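Local coordinates for protein predicted sugar phosphatases of the HAD superfamily (Cytophaga hutchinsonii, PDB 2HX1) that probably hydrolyses sugar phosphates or related phosphoesters as a magnesium-binding phosphatase of the HAD superfamily, at residues K88-L93 against P163-N168; G97-Y102 against S123-S128; I117-V122 against A135-D140. All coordinates share one frame; numbering follows the deposited sequence.

Contact 1: residues K88-L93 against P163-N168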
ATOM      1  N   LYS A  88      17.864  21.424   7.316  1.00 23.52           N
ATOM      2  CA  LYS A  88      18.915  22.399   7.125  1.00 26.20           C
ATOM      3  C   LYS A  88      20.282  21.749   7.183  1.00 25.91           C
ATOM      4  O   LYS A  88      21.114  22.005   6.322  1.00 25.83           O
ATOM      5  CB  LYS A  88      18.833  23.493   8.203  1.00 26.50           C
ATOM      6  CG  LYS A  88      19.715  24.716   7.957  1.00 30.82           C
ATOM      7  CD  LYS A  88      19.067  25.975   8.564  1.00 40.53           C
ATOM      8  CE  LYS A  88      19.901  27.255   8.347  1.00 42.39           C
ATOM      9  NZ  LYS A  88      20.088  27.614   6.911  1.00 47.68           N
ATOM     10  N   GLU A  89      20.517  20.923   8.203  1.00 26.43           N
ATOM     11  CA  GLU A  89      21.815  20.259   8.357  1.00 27.14           C
ATOM     12  C   GLU A  89      22.075  19.266   7.243  1.00 26.39           C
ATOM     13  O   GLU A  89      23.232  19.068   6.845  1.00 25.10           O
ATOM     14  CB  GLU A  89      21.927  19.514   9.699  1.00 29.96           C
ATOM     15  CG  GLU A  89      21.927  20.428  10.937  1.00 37.69           C
ATOM     16  N   TYR A  90      21.007  18.631   6.749  1.00 25.08           N
ATOM     17  CA  TYR A  90      21.119  17.670   5.656  1.00 24.87           C
ATOM     18  C   TYR A  90      21.506  18.349   4.358  1.00 25.63           C
ATOM     19  O   TYR A  90      22.386  17.866   3.663  1.00 24.41           O
ATOM     20  CB  TYR A  90      19.828  16.876   5.464  1.00 25.27           C
ATOM     21  CG  TYR A  90      19.980  15.721   4.496  1.00 23.32           C
ATOM     22  CD1 TYR A  90      19.863  15.911   3.116  1.00 26.26           C
ATOM     23  CD2 TYR A  90      20.242  14.442   4.956  1.00 23.84           C
ATOM     24  CE1 TYR A  90      20.003  14.846   2.215  1.00 25.07           C
ATOM     25  CE2 TYR A  90      20.421  13.384   4.068  1.00 25.52           C
ATOM     26  CZ  TYR A  90      20.292  13.596   2.704  1.00 25.42           C
ATOM     27  OH  TYR A  90      20.418  12.544   1.835  1.00 28.95           O
ATOM     28  N   ILE A  91      20.864  19.478   4.052  1.00 27.76           N
ATOM     29  CA  ILE A  91      21.208  20.277   2.886  1.00 28.53           C
ATOM     30  C   ILE A  91      22.640  20.771   2.949  1.00 28.61           C
ATOM     31  O   ILE A  91      23.387  20.633   1.981  1.00 31.64           O
ATOM     32  CB  ILE A  91      20.253  21.470   2.735  1.00 30.05           C
ATOM     33  CG1 ILE A  91      18.862  20.968   2.338  1.00 32.42           C
ATOM     34  CG2 ILE A  91      20.760  22.445   1.668  1.00 33.51           C
ATOM     35  CD1 ILE A  91      17.802  22.044   2.446  1.00 34.00           C
ATOM     36  N   ASP A  92      23.030  21.364   4.069  1.00 29.53           N
ATOM     37  CA  ASP A  92      24.367  21.915   4.206  1.00 29.65           C
ATOM     38  C   ASP A  92      25.414  20.824   3.967  1.00 30.30           C
ATOM     39  O   ASP A  92      26.453  21.036   3.337  1.00 28.59           O
ATOM     40  CB  ASP A  92      24.587  22.476   5.601  1.00 32.87           C
ATOM     41  CG  ASP A  92      26.063  22.876   5.858  1.00 40.86           C
ATOM     42  OD1 ASP A  92      26.569  23.818   5.187  1.00 51.30           O
ATOM     43  OD2 ASP A  92      26.705  22.237   6.732  1.00 55.68           O
ATOM     44  N   LEU A  93      25.139  19.648   4.498  1.00 28.02           N
ATOM     45  CA  LEU A  93      26.082  18.575   4.415  1.00 29.20           C
ATOM     46  C   LEU A  93      26.055  17.885   3.067  1.00 32.20           C
ATOM     47  O   LEU A  93      27.121  17.566   2.524  1.00 34.01           O
ATOM     48  CB  LEU A  93      25.805  17.537   5.483  1.00 29.65           C
ATOM     49  CG  LEU A  93      26.443  16.185   5.200  1.00 39.37           C
ATOM     50  CD1 LEU A  93      27.989  16.319   5.153  1.00 49.64           C
ATOM     51  CD2 LEU A  93      25.990  15.202   6.253  1.00 39.42           C
ATOM     52  N   PRO A 163      17.802  14.144  -3.889  1.00 19.48           N
ATOM     53  CA  PRO A 163      16.950  13.880  -2.732  1.00 21.20           C
ATOM     54  C   PRO A 163      15.678  14.741  -2.713  1.00 21.07           C
ATOM     55  O   PRO A 163      15.719  15.935  -3.012  1.00 22.27           O
ATOM     56  CB  PRO A 163      17.859  14.224  -1.547  1.00 20.44           C
ATOM     57  CG  PRO A 163      18.785  15.221  -2.067  1.00 18.66           C
ATOM     58  CD  PRO A 163      19.060  14.800  -3.494  1.00 23.41           C
ATOM     59  N   ALA A 164      14.550  14.114  -2.410  1.00 21.98           N
ATOM     60  CA  ALA A 164      13.303  14.809  -2.146  1.00 20.47           C
ATOM     61  C   ALA A 164      13.039  14.690  -0.644  1.00 20.66           C
ATOM     62  O   ALA A 164      12.978  13.567  -0.111  1.00 17.85           O
ATOM     63  CB  ALA A 164      12.153  14.207  -2.957  1.00 19.34           C
ATOM     64  N   ILE A 165      12.927  15.840   0.029  1.00 20.28           N
ATOM     65  CA  ILE A 165      12.849  15.928   1.507  1.00 21.35           C
ATOM     66  C   ILE A 165      11.517  16.585   1.952  1.00 20.39           C
ATOM     67  O   ILE A 165      11.071  17.600   1.385  1.00 19.48           O
ATOM     68  CB  ILE A 165      14.050  16.769   2.060  1.00 23.87           C
ATOM     69  CG1 ILE A 165      15.388  16.159   1.665  1.00 24.79           C
ATOM     70  CG2 ILE A 165      14.058  16.893   3.606  1.00 20.36           C
ATOM     71  CD1 ILE A 165      16.526  17.122   1.835  1.00 25.13           C
ATOM     72  N   VAL A 166      10.887  16.038   2.982  1.00 22.18           N
ATOM     73  CA  VAL A 166       9.746  16.690   3.621  1.00 20.54           C
ATOM     74  C   VAL A 166       9.786  16.400   5.123  1.00 19.88           C
ATOM     75  O   VAL A 166      10.298  15.368   5.530  1.00 20.61           O
ATOM     76  CB  VAL A 166       8.382  16.183   2.978  1.00 19.55           C
ATOM     77  CG1 VAL A 166       8.139  14.675   3.259  1.00 21.57           C
ATOM     78  CG2 VAL A 166       7.180  17.028   3.461  1.00 17.21           C
ATOM     79  N   ALA A 167       9.230  17.303   5.929  1.00 20.13           N
ATOM     80  CA  ALA A 167       8.920  17.045   7.350  1.00 21.55           C
ATOM     81  C   ALA A 167       7.798  16.015   7.425  1.00 23.44           C
ATOM     82  O   ALA A 167       6.829  16.092   6.664  1.00 24.67           O
ATOM     83  CB  ALA A 167       8.453  18.316   8.042  1.00 19.44           C
ATOM     84  N   ASN A 168       7.914  15.085   8.358  1.00 24.94           N
ATOM     85  CA  ASN A 168       6.965  13.982   8.474  1.00 23.71           C
ATOM     86  C   ASN A 168       5.691  14.431   9.173  1.00 24.24           C
ATOM     87  O   ASN A 168       5.340  13.912  10.236  1.00 22.25           O
ATOM     88  CB  ASN A 168       7.592  12.828   9.241  1.00 21.21           C
ATOM     89  CG  ASN A 168       6.798  11.555   9.103  1.00 26.36           C
ATOM     90  OD1 ASN A 168       6.336  11.238   8.023  1.00 25.39           O
ATOM     91  ND2 ASN A 168       6.637  10.821  10.195  1.00 23.39           N
TER
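Y90, on helix 83-94, meets I165 at the tip of the isoleucine: the terminal methyl CD1 of I165 lies 3.8 Å from Y90 CD1, and the same methyl is 4.2 Å from Y90 CE1. One methyl thus rests beside two adjacent ring carbons, and the two side chains cross obliquely. Y90 reaches across because its CG stands opposite the backbone N (chi1 -171°), which swings the ring off the helix toward the sheet. I165 answers with an outstretched branch: its second torsion of 164° sends CD1 away from strand 164-167, so that the methyl bridges backbones whose nearest CA atoms, those of Y90 and I165, are still 9.4 Å apart. P163 adds a looser touch further along the ring, where its CB comes to 4.4 Å from Y90 CE1. I91, the following residue, packs on V137 of strand 133-138.

Neighbouring residues complete the packing. F202 of strand 199-202 meets the Y90 ring with the planes about 55° apart and also touches I165, while T87 of helix 83-94 packs on I165; N243 of the second subunit lies against Y90. The backbone of I165 is hydrogen-bonded to L136 and L138, fixing the strand from which the methyl projects.

The close pairs between the two segments are all carbon on carbon, and only 126 Å² is buried, both sides summed. This contact therefore probably owes its stability to apolar burial and the fit of the ring against the isoleucine methyl and the proline, without directional bonds between the segments.

Contact 2: residues G97-Y102 against S123-S128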
ATOM      1  N   GLY A  97      26.179  22.896  -3.626  1.00 30.89           N
ATOM      2  CA  GLY A  97      25.866  24.055  -4.441  1.00 30.70           C
ATOM      3  C   GLY A  97      24.635  23.836  -5.309  1.00 30.47           C
ATOM      4  O   GLY A  97      23.814  22.953  -5.028  1.00 32.53           O
ATOM      5  N   GLY A  98      24.524  24.648  -6.354  1.00 28.85           N
ATOM      6  CA  GLY A  98      23.399  24.625  -7.281  1.00 29.29           C
ATOM      7  C   GLY A  98      22.133  25.168  -6.656  1.00 28.52           C
ATOM      8  O   GLY A  98      22.198  26.013  -5.768  1.00 30.11           O
ATOM      9  N   ILE A  99      20.988  24.680  -7.129  1.00 26.45           N
ATOM     10  CA  ILE A  99      19.675  25.165  -6.688  1.00 24.49           C
ATOM     11  C   ILE A  99      18.956  24.094  -5.804  1.00 23.49           C
ATOM     12  O   ILE A  99      19.014  22.900  -6.091  1.00 22.51           O
ATOM     13  CB  ILE A  99      18.790  25.456  -7.904  1.00 26.16           C
ATOM     14  CG1 ILE A  99      19.491  26.409  -8.881  1.00 28.62           C
ATOM     15  CG2 ILE A  99      17.415  26.021  -7.486  1.00 24.76           C
ATOM     16  CD1 ILE A  99      18.840  26.373 -10.281  1.00 15.44           C
ATOM     17  N   VAL A 100      18.321  24.525  -4.721  1.00 23.84           N
ATOM     18  CA  VAL A 100      17.370  23.670  -3.970  1.00 22.26           C
ATOM     19  C   VAL A 100      15.974  24.152  -4.349  1.00 23.80           C
ATOM     20  O   VAL A 100      15.649  25.322  -4.159  1.00 23.37           O
ATOM     21  CB  VAL A 100      17.637  23.725  -2.427  1.00 23.10           C
ATOM     22  CG1 VAL A 100      16.535  23.047  -1.627  1.00 20.62           C
ATOM     23  CG2 VAL A 100      18.982  23.062  -2.099  1.00 18.21           C
ATOM     24  N   ALA A 101      15.191  23.284  -4.994  1.00 23.19           N
ATOM     25  CA  ALA A 101      13.821  23.618  -5.396  1.00 22.51           C
ATOM     26  C   ALA A 101      12.876  23.399  -4.201  1.00 22.00           C
ATOM     27  O   ALA A 101      13.100  22.520  -3.365  1.00 24.11           O
ATOM     28  CB  ALA A 101      13.411  22.791  -6.620  1.00 18.83           C
ATOM     29  N   TYR A 102      11.856  24.228  -4.069  1.00 21.93           N
ATOM     30  CA  TYR A 102      10.939  24.047  -2.967  1.00 21.48           C
ATOM     31  C   TYR A 102       9.488  24.221  -3.354  1.00 22.02           C
ATOM     32  O   TYR A 102       9.157  24.950  -4.271  1.00 20.82           O
ATOM     33  CB  TYR A 102      11.282  24.977  -1.796  1.00 22.17           C
ATOM     34  CG  TYR A 102      11.025  26.466  -2.025  1.00 22.71           C
ATOM     35  CD1 TYR A 102       9.786  27.020  -1.749  1.00 15.80           C
ATOM     36  CD2 TYR A 102      12.047  27.312  -2.482  1.00 17.65           C
ATOM     37  CE1 TYR A 102       9.553  28.385  -1.931  1.00 23.97           C
ATOM     38  CE2 TYR A 102      11.832  28.649  -2.663  1.00 24.93           C
ATOM     39  CZ  TYR A 102      10.584  29.188  -2.387  1.00 21.45           C
ATOM     40  OH  TYR A 102      10.372  30.518  -2.575  1.00 25.59           O
ATOM     41  N   SER A 123       8.161  26.348  -9.334  1.00 21.67           N
ATOM     42  CA  SER A 123       7.614  27.145 -10.426  1.00 22.20           C
ATOM     43  C   SER A 123       8.654  27.869 -11.271  1.00 25.50           C
ATOM     44  O   SER A 123       8.392  28.181 -12.435  1.00 24.99           O
ATOM     45  CB  SER A 123       6.708  28.230  -9.859  1.00 24.86           C
ATOM     46  OG  SER A 123       7.466  29.090  -9.042  1.00 26.54           O
ATOM     47  N   ALA A 124       9.812  28.166 -10.683  1.00 26.35           N
ATOM     48  CA  ALA A 124      10.897  28.871 -11.391  1.00 25.27           C
ATOM     49  C   ALA A 124      11.930  27.934 -11.978  1.00 24.95           C
ATOM     50  O   ALA A 124      13.037  28.383 -12.352  1.00 26.45           O
ATOM     51  CB  ALA A 124      11.581  29.883 -10.460  1.00 23.66           C
ATOM     52  N   ILE A 125      11.598  26.640 -12.064  1.00 25.32           N
ATOM     53  CA  ILE A 125      12.501  25.665 -12.629  1.00 24.57           C
ATOM     54  C   ILE A 125      12.027  25.319 -14.025  1.00 28.31           C
ATOM     55  O   ILE A 125      10.833  25.093 -14.246  1.00 27.66           O
ATOM     56  CB  ILE A 125      12.563  24.353 -11.825  1.00 26.08           C
ATOM     57  CG1 ILE A 125      12.994  24.635 -10.387  1.00 25.46           C
ATOM     58  CG2 ILE A 125      13.525  23.349 -12.512  1.00 21.38           C
ATOM     59  CD1 ILE A 125      14.353  25.243 -10.249  1.00 19.31           C
ATOM     60  N   ASP A 126      12.976  25.293 -14.958  1.00 31.06           N
ATOM     61  CA  ASP A 126      12.711  24.942 -16.342  1.00 33.15           C
ATOM     62  C   ASP A 126      13.971  24.350 -16.954  1.00 33.12           C
ATOM     63  O   ASP A 126      14.992  24.202 -16.274  1.00 32.30           O
ATOM     64  CB  ASP A 126      12.316  26.203 -17.133  1.00 33.98           C
ATOM     65  CG  ASP A 126      13.392  27.306 -17.085  1.00 40.19           C
ATOM     66  OD1 ASP A 126      14.612  26.993 -17.019  1.00 40.61           O
ATOM     67  OD2 ASP A 126      13.017  28.507 -17.095  1.00 40.84           O
ATOM     68  N   ASP A 127      13.907  24.041 -18.243  1.00 33.47           N
ATOM     69  CA  ASP A 127      15.055  23.483 -18.948  1.00 34.76           C
ATOM     70  C   ASP A 127      16.305  24.371 -18.838  1.00 31.32           C
ATOM     71  O   ASP A 127      17.435  23.908 -18.925  1.00 30.83           O
ATOM     72  CB  ASP A 127      14.667  23.234 -20.411  1.00 37.96           C
ATOM     73  CG  ASP A 127      13.672  22.094 -20.550  1.00 47.67           C
ATOM     74  OD1 ASP A 127      13.799  21.082 -19.814  1.00 56.77           O
ATOM     75  OD2 ASP A 127      12.752  22.208 -21.392  1.00 64.09           O
ATOM     76  N   SER A 128      16.106  25.650 -18.621  1.00 30.86           N
ATOM     77  CA  SER A 128      17.242  26.565 -18.538  1.00 30.68           C
ATOM     78  C   SER A 128      18.051  26.394 -17.258  1.00 31.00           C
ATOM     79  O   SER A 128      19.226  26.722 -17.257  1.00 29.50           O
ATOM     80  CB  SER A 128      16.818  28.044 -18.646  1.00 33.62           C
ATOM     81  OG  SER A 128      16.662  28.653 -17.352  1.00 39.46           O
TER
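I125 touches two residues of strand 98-103 with CG1 and CD1: I125 CD1 is 4.2 Å from I99 CG2, and I125 CG1 is 4.2 Å from A101 CB. I99 and A101, two positions apart, both direct their CB atoms toward the loop, whereas V100 between them points to the other side of the strand. The two isoleucine side chains run antiparallel as they pass, and the end methyl CD1 of I125 meets the branch methyl CG2 of I99. A bend in I125, whose chi2 is -62°, brings CD1 to that place. All three residues are buried, and V133 of strand 133-138 packs on both I125 and A101, closing the apolar patch; L156 of helix 146-159 also covers A101.

The far end of 123-128 is different in kind. D126, D127 and S128 are exposed and make no approach to the strand; their order is local and polar. S128 OG donates to D126 OD1 (2.7 Å), which accepts through its syn lone pair. The backbone N of S128 also makes a weak, strongly bent bond (123° at the hydrogen) to D126 OD1, in the manner of an Asx turn. N129 ties the loop further, its OD1 accepting from D126 N and its ND2 donating to A124 O.

In the five-stranded parallel sheet, strand 98-103 lies between 117-121 and 133-138, which are joined through this loop. The arrangement is a parallel crossover connection made without a helix, I125 being the residue by which the coil sits on the strand it passes, within what is probably the alpha/beta cap domain of a HAD phosphatase.

Contact 3: residues I117-V122 against A135-D140. With EDO (1,2-ethanediol), chain N.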
ATOM      1  N   ILE A 117      24.224  27.868  -2.150  1.00 43.70           N
ATOM      2  CA  ILE A 117      22.966  27.386  -2.712  1.00 41.92           C
ATOM      3  C   ILE A 117      21.936  28.490  -2.914  1.00 39.90           C
ATOM      4  O   ILE A 117      21.838  29.407  -2.109  1.00 37.81           O
ATOM      5  CB  ILE A 117      22.367  26.277  -1.853  1.00 42.09           C
ATOM      6  CG1 ILE A 117      23.394  25.155  -1.675  1.00 41.19           C
ATOM      7  CG2 ILE A 117      21.080  25.770  -2.511  1.00 47.97           C
ATOM      8  CD1 ILE A 117      22.862  23.914  -1.002  1.00 44.87           C
ATOM      9  N   LYS A 118      21.176  28.392  -4.006  1.00 37.81           N
ATOM     10  CA  LYS A 118      20.052  29.276  -4.234  1.00 36.93           C
ATOM     11  C   LYS A 118      18.781  28.465  -4.039  1.00 35.39           C
ATOM     12  O   LYS A 118      18.644  27.358  -4.576  1.00 34.04           O
ATOM     13  CB  LYS A 118      20.094  29.919  -5.625  1.00 38.68           C
ATOM     14  CG  LYS A 118      21.068  29.282  -6.604  1.00 42.83           C
HETATM   15  N   MSE A 119      17.885  29.014  -3.227  1.00 32.22           N
HETATM   16  CA  MSE A 119      16.539  28.504  -3.065  1.00 29.40           C
HETATM   17  C   MSE A 119      15.706  29.078  -4.206  1.00 28.17           C
HETATM   18  O   MSE A 119      15.736  30.295  -4.423  1.00 28.16           O
HETATM   19  CB  MSE A 119      15.936  29.022  -1.778  1.00 29.62           C
HETATM   20  CG  MSE A 119      16.663  28.630  -0.509  1.00 35.15           C
HETATM   21 SE   MSE A 119      16.568  26.761  -0.215  0.70 45.98          SE
HETATM   22  CE  MSE A 119      14.632  26.603   0.361  1.00 30.78           C
ATOM     23  N   LEU A 120      14.977  28.212  -4.927  1.00 26.74           N
ATOM     24  CA  LEU A 120      13.944  28.636  -5.912  1.00 23.27           C
ATOM     25  C   LEU A 120      12.678  27.767  -5.822  1.00 21.06           C
ATOM     26  O   LEU A 120      12.761  26.544  -5.638  1.00 20.76           O
ATOM     27  CB  LEU A 120      14.466  28.536  -7.348  1.00 22.41           C
ATOM     28  CG  LEU A 120      15.451  29.585  -7.889  1.00 29.47           C
ATOM     29  CD1 LEU A 120      16.052  29.089  -9.190  1.00 21.14           C
ATOM     30  CD2 LEU A 120      14.771  30.915  -8.132  1.00 29.08           C
ATOM     31  N   PRO A 121      11.506  28.379  -6.018  1.00 18.80           N
ATOM     32  CA  PRO A 121      10.304  27.572  -6.027  1.00 20.42           C
ATOM     33  C   PRO A 121      10.308  26.659  -7.240  1.00 21.88           C
ATOM     34  O   PRO A 121      10.870  27.023  -8.294  1.00 23.94           O
ATOM     35  CB  PRO A 121       9.190  28.599  -6.152  1.00 19.18           C
ATOM     36  CG  PRO A 121       9.819  29.746  -6.836  1.00 23.67           C
ATOM     37  CD  PRO A 121      11.221  29.791  -6.294  1.00 19.53           C
ATOM     38  N   VAL A 122       9.679  25.493  -7.123  1.00 22.51           N
ATOM     39  CA  VAL A 122       9.534  24.595  -8.289  1.00 21.44           C
ATOM     40  C   VAL A 122       9.014  25.348  -9.531  1.00 21.90           C
ATOM     41  O   VAL A 122       9.441  25.056 -10.642  1.00 22.50           O
ATOM     42  CB  VAL A 122       8.659  23.342  -7.975  1.00 22.35           C
ATOM     43  CG1 VAL A 122       8.261  22.614  -9.258  1.00 14.84           C
ATOM     44  CG2 VAL A 122       9.421  22.373  -7.042  1.00 16.55           C
ATOM     45  N   ALA A 135      18.457  19.398  -5.173  1.00 25.25           N
ATOM     46  CA  ALA A 135      17.543  18.853  -4.166  1.00 23.96           C
ATOM     47  C   ALA A 135      16.172  19.498  -4.301  1.00 24.24           C
ATOM     48  O   ALA A 135      16.017  20.597  -4.864  1.00 24.23           O
ATOM     49  CB  ALA A 135      18.097  19.038  -2.701  1.00 21.75           C
ATOM     50  N   LEU A 136      15.180  18.812  -3.763  1.00 22.88           N
ATOM     51  CA  LEU A 136      13.823  19.331  -3.675  1.00 21.55           C
ATOM     52  C   LEU A 136      13.394  19.273  -2.219  1.00 19.96           C
ATOM     53  O   LEU A 136      13.510  18.217  -1.599  1.00 20.43           O
ATOM     54  CB  LEU A 136      12.878  18.467  -4.515  1.00 19.79           C
ATOM     55  CG  LEU A 136      11.378  18.676  -4.293  1.00 20.17           C
ATOM     56  CD1 LEU A 136      10.985  20.079  -4.795  1.00 13.83           C
ATOM     57  CD2 LEU A 136      10.576  17.573  -4.983  1.00 22.44           C
ATOM     58  N   VAL A 137      12.886  20.378  -1.682  1.00 19.68           N
ATOM     59  CA  VAL A 137      12.256  20.357  -0.341  1.00 22.17           C
ATOM     60  C   VAL A 137      10.797  20.760  -0.364  1.00 21.23           C
ATOM     61  O   VAL A 137      10.427  21.733  -1.009  1.00 23.77           O
ATOM     62  CB  VAL A 137      13.032  21.216   0.657  1.00 20.85           C
ATOM     63  CG1 VAL A 137      14.400  20.664   0.780  1.00 27.38           C
ATOM     64  CG2 VAL A 137      13.118  22.676   0.194  1.00 25.01           C
ATOM     65  N   LEU A 138       9.968  19.987   0.326  1.00 20.46           N
ATOM     66  CA  LEU A 138       8.553  20.313   0.540  1.00 22.01           C
ATOM     67  C   LEU A 138       8.389  20.977   1.930  1.00 22.48           C
ATOM     68  O   LEU A 138       8.732  20.391   2.954  1.00 19.64           O
ATOM     69  CB  LEU A 138       7.683  19.053   0.386  1.00 20.52           C
ATOM     70  CG  LEU A 138       7.032  18.871  -0.993  1.00 15.54           C
ATOM     71  CD1 LEU A 138       8.100  19.035  -2.068  1.00 18.30           C
ATOM     72  CD2 LEU A 138       6.336  17.529  -1.111  1.00 21.43           C
ATOM     73  N   LEU A 139       7.929  22.234   1.946  1.00 22.29           N
ATOM     74  CA  LEU A 139       7.979  23.067   3.176  1.00 22.97           C
ATOM     75  C   LEU A 139       6.601  23.510   3.687  1.00 22.58           C
ATOM     76  O   LEU A 139       6.401  23.635   4.906  1.00 22.68           O
ATOM     77  CB  LEU A 139       8.826  24.327   2.953  1.00 21.42           C
ATOM     78  CG  LEU A 139      10.303  24.133   2.602  1.00 25.82           C
ATOM     79  CD1 LEU A 139      10.847  25.444   2.123  1.00 23.47           C
ATOM     80  CD2 LEU A 139      11.096  23.633   3.820  1.00 20.70           C
ATOM     81  N   ASP A 140       5.689  23.794   2.764  1.00 22.91           N
ATOM     82  CA  ASP A 140       4.374  24.345   3.111  1.00 23.78           C
ATOM     83  C   ASP A 140       3.372  23.958   2.002  1.00 25.31           C
ATOM     84  O   ASP A 140       3.726  23.901   0.848  1.00 23.95           O
ATOM     85  CB  ASP A 140       4.484  25.869   3.271  1.00 22.41           C
ATOM     86  CG  ASP A 140       3.327  26.478   4.051  1.00 31.31           C
ATOM     87  OD1 ASP A 140       2.189  26.416   3.572  1.00 43.01           O
ATOM     88  OD2 ASP A 140       3.551  27.057   5.137  1.00 41.92           O
TER
HETATM   89  C1  EDO N 309      -1.316  28.053   6.946  1.00 56.10           C
HETATM   90  O1  EDO N 309      -2.204  26.931   7.060  1.00 55.07           O
HETATM   91  C2  EDO N 309       0.076  27.567   6.578  1.00 60.89           C
HETATM   92  O2  EDO N 309       0.030  26.255   5.984  1.00 61.23           O
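V122 and L136 make the tightest touch between these segments, V122 CG2 standing 3.6 Å from L136 CD1, with the two side chains crossing at a slant. In V122 the torsion of 167° turns CG1 opposite the backbone N and leaves CG2 beside that N, and it is the latter methyl that reaches the leucine. L136 is extended at its first torsion and bent at its second (chi2 67°), which carries CD1 to the valine although its CB does not head directly there. T153 of helix 146-159 touches both residues.

The second touch is made by M119, a selenomethionine. Its three torsions all take the same negative staggered value, so the chain curls and its methyl CE ends closer to the other segment than its base does. CE lies 4.2 Å from V137 CG2 and 4.3 Å from L139 CD1, a single methyl set beside two branched residues.

Strands 117-121 and 133-138 are not neighbours: 98-103 runs between them in the parallel sheet, as in a Rossmann-like alpha/beta layer. The contacts hence reach past the intervening strand 98-103 on both faces of the sheet, V122 and L136 on the side of helix 146-159, M119 and V137 on the other. The short spans 119-122 and 136-139, which include residues beyond the strand ends, run 96° apart.

Past L139, D140 OD1 accepts a hydrogen bond of 3.2 Å from O2 of a 1,2-ethanediol, probably a crystallisation additive, which also bonds to Y173 OH; the same D140 oxygen is hydrogen-bonded to E142 N.

All three contacts involve strands of one five-stranded parallel sheet. Contacts 2 and 3, with centres 8 Å apart, share strand pairing, with a probable hydrogen bond from V137 N to A101 O (2.7 Å). Contact 1, centred 10 Å from contact 3 and 16 Å from contact 2, continues the sheet by pairing I165 with L136, and its I91 CG2 lies 3.7 Å from I117 CD1 and 4.2 Å from V100 CG2. The magnesium site of D20, F22 and D233 lies just beyond the ends of strands 16-19 and 228-232 of the other, six-stranded sheet. A bound HEPES molecule is about 10 Å from the side chain of L139 and about 14 Å from that of I165.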